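Long-range contacts in SusD-like protein BACOVA_02651 (Bacteroides ovatus, PDB 5E75), which binds polysaccharide at the surface of the cell and probably captures xyloglucan before its transport into the periplasm for degradation: residues Ala75-Tyr80 and Ile127-Ile132; Trp197-Arg203 and Thr427-Leu432; Gly275-Trp279 and Val346-Asn350; Lys332-Gly336 and Asn350-Asn354; Ala368-Leu372 and Ile402-Ile407. All coordinates share one frame; numbering follows the deposited sequence.

Contact 1: residues Ala75-Tyr80 and Ile127-Ile132. With EDO (1,2-ethanediol), chain D.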
# COMPACT_ATOMS: atom_id res chain seq x y z
N ALA A 75 1.91 12.08 7.34
CA ALA A 75 2.67 10.92 6.86
C ALA A 75 4.09 10.92 7.41
O ALA A 75 4.58 9.91 7.90
CB ALA A 75 2.67 10.87 5.33
N TRP A 76 4.72 12.09 7.35
CA TRP A 76 6.08 12.29 7.85
C TRP A 76 6.13 11.92 9.33
O TRP A 76 6.99 11.16 9.75
CB TRP A 76 6.50 13.74 7.64
CG TRP A 76 7.94 14.13 8.03
CD1 TRP A 76 8.36 14.63 9.23
CD2 TRP A 76 9.10 14.08 7.18
NE1 TRP A 76 9.71 14.90 9.17
CE2 TRP A 76 10.19 14.56 7.93
CE3 TRP A 76 9.32 13.68 5.86
CZ2 TRP A 76 11.48 14.64 7.40
CZ3 TRP A 76 10.61 13.74 5.35
CH2 TRP A 76 11.66 14.23 6.11
N SER A 77 5.18 12.44 10.10
CA SER A 77 5.07 12.09 11.51
C SER A 77 4.88 10.60 11.74
O SER A 77 5.52 10.02 12.61
CB SER A 77 3.89 12.83 12.17
OG SER A 77 3.76 12.46 13.55
N GLY A 78 3.99 9.98 10.97
CA GLY A 78 3.73 8.56 11.11
C GLY A 78 4.92 7.69 10.82
O GLY A 78 5.26 6.80 11.60
N PHE A 79 5.59 7.92 9.68
CA PHE A 79 6.72 7.11 9.33
C PHE A 79 7.84 7.31 10.36
O PHE A 79 8.47 6.34 10.76
CB PHE A 79 7.23 7.42 7.92
CG PHE A 79 6.24 7.07 6.83
CD1 PHE A 79 5.67 5.81 6.73
CD2 PHE A 79 5.89 8.01 5.89
CE1 PHE A 79 4.75 5.50 5.71
CE2 PHE A 79 4.98 7.72 4.88
CZ PHE A 79 4.42 6.46 4.80
N TYR A 80 8.07 8.56 10.77
CA TYR A 80 9.10 8.78 11.80
C TYR A 80 8.68 8.23 13.17
O TYR A 80 9.54 7.89 13.96
CB TYR A 80 9.57 10.25 11.86
CG TYR A 80 10.65 10.48 10.84
CD1 TYR A 80 11.91 9.95 11.02
CD2 TYR A 80 10.39 11.15 9.64
CE1 TYR A 80 12.90 10.11 10.09
CE2 TYR A 80 11.40 11.31 8.68
CZ TYR A 80 12.65 10.79 8.93
OH TYR A 80 13.65 10.93 7.99
N ILE A 127 8.24 8.56 -1.57
CA ILE A 127 7.42 9.76 -1.38
C ILE A 127 8.28 11.01 -1.51
O ILE A 127 8.02 11.87 -2.36
CB ILE A 127 6.71 9.79 0.01
CG1 ILE A 127 5.72 8.65 0.14
CG2 ILE A 127 6.00 11.16 0.25
CD1 ILE A 127 5.28 8.36 1.59
N TRP A 128 9.33 11.10 -0.69
CA TRP A 128 10.24 12.25 -0.65
C TRP A 128 11.59 11.99 -1.32
O TRP A 128 12.22 12.93 -1.81
CB TRP A 128 10.49 12.70 0.79
CG TRP A 128 9.27 13.29 1.43
CD1 TRP A 128 8.78 14.54 1.22
CD2 TRP A 128 8.38 12.66 2.36
NE1 TRP A 128 7.62 14.73 1.94
CE2 TRP A 128 7.37 13.59 2.67
CE3 TRP A 128 8.34 11.39 2.96
CZ2 TRP A 128 6.31 13.29 3.52
CZ3 TRP A 128 7.31 11.11 3.83
CH2 TRP A 128 6.31 12.06 4.10
N GLY A 129 12.04 10.73 -1.34
CA GLY A 129 13.37 10.40 -1.83
C GLY A 129 14.36 10.49 -0.68
O GLY A 129 14.29 9.69 0.23
N PRO A 130 15.27 11.48 -0.69
CA PRO A 130 16.15 11.66 0.46
C PRO A 130 15.35 11.89 1.73
O PRO A 130 14.37 12.63 1.73
CB PRO A 130 16.97 12.91 0.09
CG PRO A 130 16.91 12.98 -1.41
CD PRO A 130 15.54 12.48 -1.75
N VAL A 131 15.78 11.25 2.81
CA VAL A 131 15.18 11.49 4.13
C VAL A 131 16.30 11.37 5.18
O VAL A 131 17.42 11.00 4.83
CB VAL A 131 14.02 10.50 4.46
CG1 VAL A 131 12.79 10.80 3.59
CG2 VAL A 131 14.46 9.06 4.30
N ILE A 132 16.01 11.70 6.43
CA ILE A 132 17.01 11.64 7.49
C ILE A 132 17.04 10.23 8.08
O ILE A 132 16.03 9.76 8.61
CB ILE A 132 16.67 12.65 8.61
CG1 ILE A 132 16.59 14.06 8.02
CG2 ILE A 132 17.71 12.59 9.71
CD1 ILE A 132 15.95 15.08 8.94
C1 EDO D . 12.67 13.94 11.22
O1 EDO D . 11.85 15.11 11.16
C2 EDO D . 12.76 13.44 12.64
O2 EDO D . 11.45 13.47 13.23

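Contact 2: residues Trp197-Arg203 and Thr427-Leu432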
# COMPACT_ATOMS: atom_id res chain seq x y z
N TRP A 197 16.89 2.09 -10.43
CA TRP A 197 16.67 3.41 -9.84
C TRP A 197 17.75 4.39 -10.24
O TRP A 197 18.89 4.25 -9.84
CB TRP A 197 16.60 3.24 -8.32
CG TRP A 197 16.22 4.44 -7.48
CD1 TRP A 197 17.03 5.48 -7.11
CD2 TRP A 197 14.96 4.66 -6.82
NE1 TRP A 197 16.35 6.34 -6.27
CE2 TRP A 197 15.08 5.86 -6.09
CE3 TRP A 197 13.76 3.95 -6.77
CZ2 TRP A 197 14.03 6.37 -5.33
CZ3 TRP A 197 12.71 4.48 -6.02
CH2 TRP A 197 12.87 5.67 -5.30
N ASN A 198 17.38 5.40 -11.03
CA ASN A 198 18.34 6.37 -11.56
C ASN A 198 19.48 5.67 -12.31
O ASN A 198 20.63 6.09 -12.22
CB ASN A 198 18.97 7.26 -10.46
CG ASN A 198 18.06 8.38 -9.97
OD1 ASN A 198 17.24 8.92 -10.71
ND2 ASN A 198 18.25 8.77 -8.70
N ASN A 199 19.16 4.60 -13.04
CA ASN A 199 20.20 3.77 -13.65
C ASN A 199 20.17 3.79 -15.19
O ASN A 199 20.54 2.80 -15.84
CB ASN A 199 20.07 2.34 -13.15
CG ASN A 199 21.33 1.53 -13.34
OD1 ASN A 199 22.45 2.02 -13.09
ND2 ASN A 199 21.18 0.29 -13.77
N GLY A 200 19.70 4.89 -15.77
CA GLY A 200 19.84 5.11 -17.20
C GLY A 200 18.97 4.26 -18.09
O GLY A 200 19.24 4.14 -19.28
N GLY A 201 17.92 3.66 -17.54
CA GLY A 201 16.97 2.91 -18.34
C GLY A 201 17.22 1.42 -18.42
O GLY A 201 16.59 0.71 -19.22
N THR A 202 18.14 0.92 -17.60
CA THR A 202 18.35 -0.52 -17.48
C THR A 202 18.35 -0.92 -16.00
O THR A 202 18.56 -0.08 -15.12
CB THR A 202 19.65 -1.00 -18.17
OG1 THR A 202 20.79 -0.58 -17.41
CG2 THR A 202 19.76 -0.45 -19.58
N ARG A 203 18.05 -2.19 -15.75
CA ARG A 203 18.02 -2.73 -14.40
C ARG A 203 19.28 -3.54 -14.11
O ARG A 203 19.65 -4.45 -14.86
CB ARG A 203 16.76 -3.56 -14.18
CG ARG A 203 15.51 -2.68 -14.05
CD ARG A 203 14.21 -3.45 -13.80
NE ARG A 203 13.33 -2.71 -12.92
CZ ARG A 203 12.03 -2.89 -12.79
NH1 ARG A 203 11.37 -3.79 -13.52
NH2 ARG A 203 11.36 -2.13 -11.92
N THR A 427 8.65 3.92 -8.13
CA THR A 427 9.74 3.01 -8.49
C THR A 427 9.89 2.92 -10.02
O THR A 427 11.00 3.02 -10.55
CB THR A 427 9.54 1.62 -7.89
OG1 THR A 427 9.66 1.72 -6.47
CG2 THR A 427 10.57 0.63 -8.39
N TRP A 428 8.79 2.73 -10.72
CA TRP A 428 8.84 2.66 -12.18
C TRP A 428 9.31 3.99 -12.79
O TRP A 428 10.06 3.98 -13.77
CB TRP A 428 7.48 2.22 -12.76
CG TRP A 428 7.14 0.79 -12.50
CD1 TRP A 428 7.98 -0.30 -12.55
CD2 TRP A 428 5.85 0.27 -12.17
NE1 TRP A 428 7.28 -1.45 -12.26
CE2 TRP A 428 5.98 -1.12 -12.02
CE3 TRP A 428 4.59 0.86 -11.97
CZ2 TRP A 428 4.90 -1.93 -11.68
CZ3 TRP A 428 3.53 0.07 -11.62
CH2 TRP A 428 3.69 -1.31 -11.47
N PHE A 429 8.90 5.12 -12.22
CA PHE A 429 9.33 6.43 -12.70
C PHE A 429 10.83 6.64 -12.54
O PHE A 429 11.48 7.26 -13.38
CB PHE A 429 8.54 7.54 -12.01
CG PHE A 429 9.16 8.89 -12.16
CD1 PHE A 429 9.03 9.59 -13.35
CD2 PHE A 429 9.92 9.43 -11.15
CE1 PHE A 429 9.65 10.82 -13.50
CE2 PHE A 429 10.53 10.66 -11.30
CZ PHE A 429 10.40 11.35 -12.48
N ARG A 430 11.39 6.10 -11.46
CA ARG A 430 12.82 6.21 -11.25
C ARG A 430 13.63 5.35 -12.23
O ARG A 430 14.82 5.60 -12.44
CB ARG A 430 13.18 5.87 -9.80
CG ARG A 430 13.24 7.08 -8.90
CD ARG A 430 14.60 7.76 -9.03
NE ARG A 430 14.76 8.88 -8.12
CZ ARG A 430 14.44 10.14 -8.39
NH1 ARG A 430 13.94 10.47 -9.58
NH2 ARG A 430 14.65 11.08 -7.48
N TYR A 431 12.97 4.35 -12.80
CA TYR A 431 13.55 3.44 -13.79
C TYR A 431 13.38 3.92 -15.24
O TYR A 431 14.37 4.03 -15.99
CB TYR A 431 12.90 2.07 -13.57
CG TYR A 431 13.04 1.00 -14.63
CD1 TYR A 431 14.21 0.83 -15.37
CD2 TYR A 431 12.01 0.10 -14.84
CE1 TYR A 431 14.30 -0.19 -16.33
CE2 TYR A 431 12.09 -0.90 -15.78
CZ TYR A 431 13.24 -1.05 -16.51
OH TYR A 431 13.27 -2.07 -17.43
N LEU A 432 12.14 4.22 -15.63
CA LEU A 432 11.79 4.66 -16.98
C LEU A 432 10.98 5.95 -16.88
O LEU A 432 9.76 5.95 -17.04
CB LEU A 432 11.01 3.56 -17.70
CG LEU A 432 11.76 2.25 -17.96
CD1 LEU A 432 10.82 1.19 -18.52
CD2 LEU A 432 12.95 2.45 -18.91
O HOH W 1 15.94 8.69 -12.96
O HOH W 2 16.95 3.20 -15.18
O HOH W 3 15.56 -2.43 -18.81

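Contact 3: residues Gly275-Trp279 and Val346-Asn350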
# COMPACT_ATOMS: atom_id res chain seq x y z
N GLY A 275 -25.70 1.30 9.23
CA GLY A 275 -26.16 2.51 9.88
C GLY A 275 -25.08 3.35 10.54
O GLY A 275 -25.35 4.45 11.02
N VAL A 276 -23.85 2.85 10.57
CA VAL A 276 -22.73 3.58 11.15
C VAL A 276 -22.39 4.81 10.29
O VAL A 276 -22.31 4.72 9.06
CB VAL A 276 -21.52 2.65 11.29
CG1 VAL A 276 -20.23 3.43 11.54
CG2 VAL A 276 -21.77 1.63 12.41
N ASN A 277 -22.15 5.96 10.93
CA ASN A 277 -21.90 7.21 10.23
C ASN A 277 -20.69 7.11 9.30
O ASN A 277 -19.67 6.53 9.67
CB ASN A 277 -21.69 8.35 11.22
CG ASN A 277 -22.94 8.66 12.02
OD1 ASN A 277 -24.06 8.56 11.52
ND2 ASN A 277 -22.75 9.02 13.28
N CYS A 278 -20.82 7.70 8.12
CA CYS A 278 -19.74 7.70 7.12
C CYS A 278 -19.98 8.85 6.16
O CYS A 278 -21.06 9.43 6.17
CB CYS A 278 -19.68 6.36 6.40
SG CYS A 278 -21.17 5.93 5.55
N TRP A 279 -19.00 9.17 5.32
CA TRP A 279 -19.08 10.38 4.51
C TRP A 279 -18.17 10.38 3.27
O TRP A 279 -17.80 11.43 2.76
CB TRP A 279 -18.76 11.60 5.38
CG TRP A 279 -17.51 11.42 6.22
CD1 TRP A 279 -16.22 11.55 5.81
CD2 TRP A 279 -17.46 11.09 7.62
NE1 TRP A 279 -15.36 11.32 6.87
CE2 TRP A 279 -16.10 11.03 7.99
CE3 TRP A 279 -18.44 10.84 8.59
CZ2 TRP A 279 -15.69 10.73 9.30
CZ3 TRP A 279 -18.03 10.53 9.88
CH2 TRP A 279 -16.67 10.49 10.22
N VAL A 346 -17.72 -2.76 14.10
CA VAL A 346 -17.76 -1.67 13.13
C VAL A 346 -18.43 -0.50 13.85
O VAL A 346 -19.57 -0.61 14.29
CB VAL A 346 -18.57 -2.02 11.87
CG1 VAL A 346 -18.69 -0.80 10.95
CG2 VAL A 346 -17.94 -3.20 11.12
N LYS A 347 -17.71 0.62 13.98
CA LYS A 347 -18.25 1.84 14.57
C LYS A 347 -17.71 3.02 13.78
O LYS A 347 -16.87 2.84 12.90
CB LYS A 347 -17.84 1.97 16.05
CG LYS A 347 -18.61 1.06 16.99
CD LYS A 347 -18.24 1.29 18.45
CE LYS A 347 -19.25 0.63 19.40
NZ LYS A 347 -20.52 1.42 19.69
N GLN A 348 -18.22 4.21 14.05
CA GLN A 348 -17.74 5.41 13.38
C GLN A 348 -16.22 5.47 13.50
O GLN A 348 -15.67 5.31 14.59
CB GLN A 348 -18.36 6.67 13.99
CG GLN A 348 -17.90 7.96 13.36
CD GLN A 348 -18.60 9.17 13.95
OE1 GLN A 348 -19.76 9.42 13.66
NE2 GLN A 348 -17.90 9.93 14.78
N MET A 349 -15.54 5.69 12.37
CA MET A 349 -14.09 5.78 12.34
C MET A 349 -13.44 4.59 13.04
O MET A 349 -12.45 4.76 13.76
CB MET A 349 -13.62 7.12 12.93
CG MET A 349 -14.12 8.30 12.12
SD MET A 349 -13.61 9.91 12.76
CE MET A 349 -15.07 10.44 13.64
N ASN A 350 -13.98 3.39 12.83
CA ASN A 350 -13.44 2.20 13.49
C ASN A 350 -13.73 0.95 12.68
O ASN A 350 -14.83 0.38 12.74
CB ASN A 350 -14.01 2.07 14.91
CG ASN A 350 -13.17 1.16 15.78
OD1 ASN A 350 -12.42 0.33 15.28
ND2 ASN A 350 -13.28 1.33 17.09

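Contact 4: residues Lys332-Gly336 and Asn350-Asn354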
# COMPACT_ATOMS: atom_id res chain seq x y z
N LYS A 332 -13.34 -2.09 -1.14
CA LYS A 332 -12.22 -2.59 -0.34
C LYS A 332 -11.91 -1.68 0.82
O LYS A 332 -11.60 -0.51 0.63
CB LYS A 332 -10.99 -2.76 -1.21
CG LYS A 332 -9.87 -3.50 -0.50
CD LYS A 332 -8.64 -3.73 -1.39
CE LYS A 332 -8.90 -4.66 -2.55
NZ LYS A 332 -7.68 -4.80 -3.42
N GLY A 333 -11.99 -2.21 2.04
CA GLY A 333 -11.90 -1.41 3.25
C GLY A 333 -13.25 -1.06 3.85
O GLY A 333 -13.31 -0.39 4.89
N VAL A 334 -14.33 -1.50 3.21
CA VAL A 334 -15.70 -1.23 3.64
C VAL A 334 -16.30 -2.62 3.90
O VAL A 334 -16.82 -3.27 2.99
CB VAL A 334 -16.45 -0.45 2.55
CG1 VAL A 334 -17.93 -0.25 2.92
CG2 VAL A 334 -15.79 0.88 2.33
N PRO A 335 -16.20 -3.09 5.15
CA PRO A 335 -16.49 -4.50 5.43
C PRO A 335 -17.96 -4.80 5.76
O PRO A 335 -18.29 -5.95 6.10
CB PRO A 335 -15.62 -4.78 6.64
CG PRO A 335 -15.63 -3.50 7.39
CD PRO A 335 -15.59 -2.43 6.31
N GLY A 336 -18.81 -3.79 5.65
CA GLY A 336 -20.21 -3.95 5.98
C GLY A 336 -20.54 -3.43 7.37
O GLY A 336 -19.78 -2.68 7.98
N ASN A 350 -13.98 3.39 12.83
CA ASN A 350 -13.44 2.20 13.49
C ASN A 350 -13.73 0.95 12.68
O ASN A 350 -14.83 0.38 12.74
CB ASN A 350 -14.01 2.07 14.91
CG ASN A 350 -13.17 1.16 15.78
OD1 ASN A 350 -12.42 0.33 15.28
ND2 ASN A 350 -13.28 1.33 17.09
N SER A 351 -12.74 0.55 11.89
CA SER A 351 -12.84 -0.63 11.03
C SER A 351 -12.11 -1.80 11.66
O SER A 351 -11.03 -1.62 12.22
CB SER A 351 -12.18 -0.35 9.69
OG SER A 351 -12.09 -1.54 8.93
N PRO A 352 -12.67 -3.01 11.54
CA PRO A 352 -12.02 -4.22 12.06
C PRO A 352 -10.97 -4.82 11.12
O PRO A 352 -10.33 -5.81 11.48
CB PRO A 352 -13.20 -5.18 12.20
CG PRO A 352 -14.08 -4.82 11.09
CD PRO A 352 -13.99 -3.31 10.97
N LEU A 353 -10.78 -4.24 9.94
CA LEU A 353 -9.82 -4.80 9.01
C LEU A 353 -8.40 -4.40 9.33
O LEU A 353 -8.12 -3.25 9.71
CB LEU A 353 -10.15 -4.32 7.59
CG LEU A 353 -11.55 -4.69 7.11
CD1 LEU A 353 -11.79 -4.03 5.78
CD2 LEU A 353 -11.72 -6.19 6.98
N ASN A 354 -7.49 -5.35 9.18
CA ASN A 354 -6.08 -5.01 9.19
C ASN A 354 -5.73 -4.19 7.95
O ASN A 354 -6.50 -4.17 6.96
CB ASN A 354 -5.22 -6.28 9.21
CG ASN A 354 -5.15 -6.93 10.57
OD1 ASN A 354 -5.54 -6.34 11.58
ND2 ASN A 354 -4.65 -8.15 10.60
O HOH W 4 -11.21 -0.40 6.67

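Contact 5: residues Ala368-Leu372 and Ile402-Ile407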
# COMPACT_ATOMS: atom_id res chain seq x y z
N ALA A 368 7.94 -12.30 -10.89
CA ALA A 368 7.73 -12.24 -12.33
C ALA A 368 8.48 -11.06 -12.95
O ALA A 368 9.13 -11.19 -13.99
CB ALA A 368 6.24 -12.15 -12.66
N GLU A 369 8.38 -9.89 -12.32
CA GLU A 369 9.00 -8.69 -12.86
C GLU A 369 10.53 -8.82 -12.82
O GLU A 369 11.24 -8.36 -13.73
CB GLU A 369 8.52 -7.44 -12.10
CG GLU A 369 8.99 -6.12 -12.68
CD GLU A 369 8.38 -4.89 -12.01
OE1 GLU A 369 7.42 -5.03 -11.23
OE2 GLU A 369 8.85 -3.77 -12.30
N ALA A 370 11.05 -9.44 -11.76
CA ALA A 370 12.49 -9.64 -11.66
C ALA A 370 12.99 -10.67 -12.68
O ALA A 370 14.14 -10.56 -13.14
CB ALA A 370 12.89 -10.05 -10.25
N CYS A 371 12.15 -11.63 -13.05
CA CYS A 371 12.49 -12.56 -14.14
C CYS A 371 12.44 -11.89 -15.51
O CYS A 371 13.29 -12.15 -16.37
CB CYS A 371 11.58 -13.79 -14.10
SG CYS A 371 11.86 -14.89 -12.72
N LEU A 372 11.46 -11.02 -15.74
CA LEU A 372 11.44 -10.22 -16.96
C LEU A 372 12.75 -9.45 -17.12
O LEU A 372 13.36 -9.44 -18.20
CB LEU A 372 10.25 -9.27 -16.92
CG LEU A 372 10.14 -8.28 -18.08
CD1 LEU A 372 9.84 -8.98 -19.40
CD2 LEU A 372 9.07 -7.23 -17.79
N ILE A 402 4.52 -12.21 -20.96
CA ILE A 402 4.23 -10.92 -20.34
C ILE A 402 5.30 -9.90 -20.64
O ILE A 402 6.47 -10.24 -20.86
CB ILE A 402 4.05 -11.03 -18.80
CG1 ILE A 402 5.31 -11.55 -18.11
CG2 ILE A 402 2.87 -11.93 -18.47
CD1 ILE A 402 5.21 -11.61 -16.58
N THR A 403 4.87 -8.64 -20.66
CA THR A 403 5.75 -7.50 -20.75
C THR A 403 5.60 -6.65 -19.49
O THR A 403 4.76 -6.92 -18.62
CB THR A 403 5.38 -6.60 -21.93
OG1 THR A 403 4.12 -5.96 -21.67
CG2 THR A 403 5.27 -7.39 -23.25
N LEU A 404 6.41 -5.60 -19.38
CA LEU A 404 6.29 -4.68 -18.25
C LEU A 404 4.88 -4.07 -18.23
O LEU A 404 4.30 -3.87 -17.15
CB LEU A 404 7.37 -3.60 -18.31
CG LEU A 404 7.36 -2.63 -17.12
CD1 LEU A 404 7.65 -3.34 -15.79
CD2 LEU A 404 8.33 -1.49 -17.36
N ASP A 405 4.30 -3.79 -19.39
CA ASP A 405 2.95 -3.24 -19.42
C ASP A 405 1.92 -4.20 -18.81
O ASP A 405 0.98 -3.76 -18.14
CB ASP A 405 2.54 -2.88 -20.85
CG ASP A 405 3.28 -1.67 -21.38
OD1 ASP A 405 3.73 -0.82 -20.58
OD2 ASP A 405 3.39 -1.56 -22.62
N ASP A 406 2.10 -5.49 -19.01
CA ASP A 406 1.21 -6.48 -18.41
C ASP A 406 1.37 -6.47 -16.89
O ASP A 406 0.39 -6.61 -16.17
CB ASP A 406 1.51 -7.89 -18.93
CG ASP A 406 1.18 -8.07 -20.38
OD1 ASP A 406 0.05 -7.72 -20.79
OD2 ASP A 406 2.05 -8.56 -21.12
N ILE A 407 2.60 -6.30 -16.42
CA ILE A 407 2.87 -6.28 -14.99
C ILE A 407 2.28 -5.04 -14.33
O ILE A 407 1.69 -5.13 -13.25
CB ILE A 407 4.37 -6.41 -14.70
CG1 ILE A 407 4.82 -7.79 -15.17
CG2 ILE A 407 4.67 -6.20 -13.23
CD1 ILE A 407 6.30 -8.06 -15.11

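Contact 1: residues Ala75-Tyr80 and Ile127-Ile132
The six-membered ring of Trp76 drives its edge into the face of Trp128, a T-shaped pair with planes at 89° and centroids 4.9 Å apart. CE3 of Trp76 is the bump, standing over the centre of the Trp128 ring. The opposite face of Trp128 is filled by its own neighbour Ile127, whose CG2 also sits over the ring centre, clamping the indole. Phe79 closes in from the rim: its CD2 lies in the plane of Trp128, 4.0 Å from CZ3, while its CE2 meets Ile127 CD1 at 3.4 Å. The short side chain of Ala75 sets CB 4.0 Å from CH2 of Trp128. With CG anti to the backbone N (chi1 -176°), Trp76 swings off helix 70-95 toward the loop, and Tyr80, one turn on, covers a face of its ring. Tyr80 reaches past the apolar patch to give its OH to Ile132 O at 2.7 Å, a carbonyl that also takes a hydrogen bond from Tyr121. Trp76 NE1 bonds O1 of a 1,2-ethanediol, probably from the crystallisation liquor, whose C1 lies over the Tyr80 ring. Trp128 turns its own N-H to Pro496 O. The chemistry is that of a buried aromatic core inside the N-terminal helical region: large rings supply the bulk, Tyr80 OH and the indole N-H of Trp128 are spent on loop carbonyls, and that of Trp76 is met here by the diol.

Contact 2: residues Trp197-Arg203 and Thr427-Leu432
A chi1 of 166° sets the Tyr431 ring opposite its backbone N and against Arg203, and a bend at chi2 (-82°) folds the chain of Arg430 onto Trp197. The guanidinium of Arg203 lies flat on the Tyr431 ring, planes 13° apart and centres separated by 4.1 Å, while its CG makes a CH-pi contact with the same face. Leu432 CG covers the other face. At Trp197 the methylene chain of Arg430 does the work, CG standing 3.5 Å from the centroid of the six-membered ring and almost on its normal. An arginine suits both places: the stem of Arg430 packs on the indole and its guanidinium pairs with Glu151, while that of Arg203 stacks on the phenol and pairs with Glu369. The backbone is joined by Asn198 N, which donates to Arg430 O at 2.9 Å. Tyr431 O is instead reached through a water 2.8 Å away that accepts from Gly201 N. Gly201 belongs in the type I' turn Asn199-Thr202, where its backbone angles demand glycine. The loop linking helices 180-195 and 205-221 thereby lies against the last turn of helix 421-431, whose Trp428 packs on helices 404-415 and 433-441 with its ring edge near Arg203 NH2.

Contact 3: residues Gly275-Trp279 and Val346-Asn350
Val276 presses a methyl not against another side chain but against backbone: its CG1 stands 3.3 Å from Gln348 N and 3.4 Å from Lys347 C. That backbone belongs to a type II beta turn, Lys347 to Asn350, and the contact is the packing of two irregular loops on the surface of the SusD-family region. A beta-branched valine suits the spot: with CG1 anti to the backbone N (chi1 165°), one methyl covers the Lys347-Gln348 peptide and CG2 approaches Val346 CG1 at 4.2 Å. Met349 sets its thioether at the edge of Trp279, a Met-aromatic contact with SD 5.2 Å from the centroid of the six-membered ring and in the ring's plane; CE comes to 3.8 Å from CH2. The indole N-H of Trp279 is engaged by Asp265, and Ser264 of helix 263-266 ties both loops together, its hydroxyl bonding Met349 N and Asn277 O. Two exposed amides make the polar link, as suits the surface. Gln348, its chain extended as far as CD, brings OE1 to Asn277 ND2 at 3.0 Å, the acceptor lying in the amide plane of Asn277 and the N-H pointing at it with an angle of 158°.

Contact 4: residues Lys332-Gly336 and Asn350-Asn354
Leu353 and Pro335 form the tight side of this contact. CD1 of Leu353 fits against the backbone of Gly333, 3.6 Å from its CA, and lies 4.0 Å from CB of Pro335. Glycine is called for at Gly333 by its positive phi (98°), at which a CB would meet the preceding carbonyl O. Leu353 has CG anti to the carbonyl carbon (chi1 -58°), which aims its branched end at the other loop. The two prolines meet over a smaller area, CG of Pro335 3.9 Å from CD of Pro352, rigid rings that fill space without needing polar partners. The looser side is polar and bridged by water. Gly333 O and Ser351 OG are 4.4 Å apart, too far to bond directly, and one water spans them, donating to Gly333 O at 2.8 Å and sitting 2.7 Å from Ser351 OG. That hydroxyl also accepts from Leu353 N, an ST turn that fixes the backbone from which the leucine springs. Both segments belong to the irregular connection between strands 321-322 and 355-359. Leu263 of helix 263-266 packs against Pro335 and Ser351, while Asn239 and Asn260 hold the carbonyls of Pro352 and Leu353 just before strand 355-359 begins.

Contact 5: residues Ala368-Leu372 and Ile402-Ile407
Leu372 and Ile407 carry the apolar part of the contact, joined by Ala368, Ile402 and Leu404. CD2 of Leu372 rests on the first turn of helix 404-415, 3.5 Å from Leu404 N and 3.9 Å from Ile407 CD1; its CG is anti to the backbone N (chi1 175°), which carries the branched end across to that helix. Ile407 CD1 in turn fits against the backbone of the partner helix, 3.6 Å from Glu369 CA. Ala368 offers CB to Ile402 CD1 at 4.1 Å. The polar part is of another sort, since Glu369 meets this segment through carbon neighbours: OE1 faces Ile407 CG2 and OE2 faces Leu404 CD1, at 3.6 and 3.7 Å. Arg203, in a salt bridge, and the indole N-H of Trp428 both meet its OE2, which probably keeps it ionised. For capping, Thr403 at the N-cap gives its backbone N to Asp406 OD2 at 2.9 Å, an acidic side chain well placed at a helix start. The contact thus joins the C-terminal end of helix 360-372 to the beginning of helix 404-415, with Phe387 of helix 382-393 touching Ala368 and Ile402, and Trp428 and Tyr431 of helix 421-431 against Leu404.

Contacts 1, 4 and 5 are buried, contact 2 is partly so, and contact 3 lies at the surface. Contacts 2 and 5 form one cluster, joined by a salt bridge and by leucine packing. Contacts 3 and 4 are likewise neighbours, sharing Asn350, with centres about 10 Å apart; this pair joins loops and lies across the chain's centre from contacts 2 and 5. Edge-to-face aromatic packing marks contact 1, arginine-on-ring packing and waters contact 2, aliphatic helix packing contact 5. The loop pair relies instead on turns, exposed amides in contact 3, and prolines with a bridging water in contact 4.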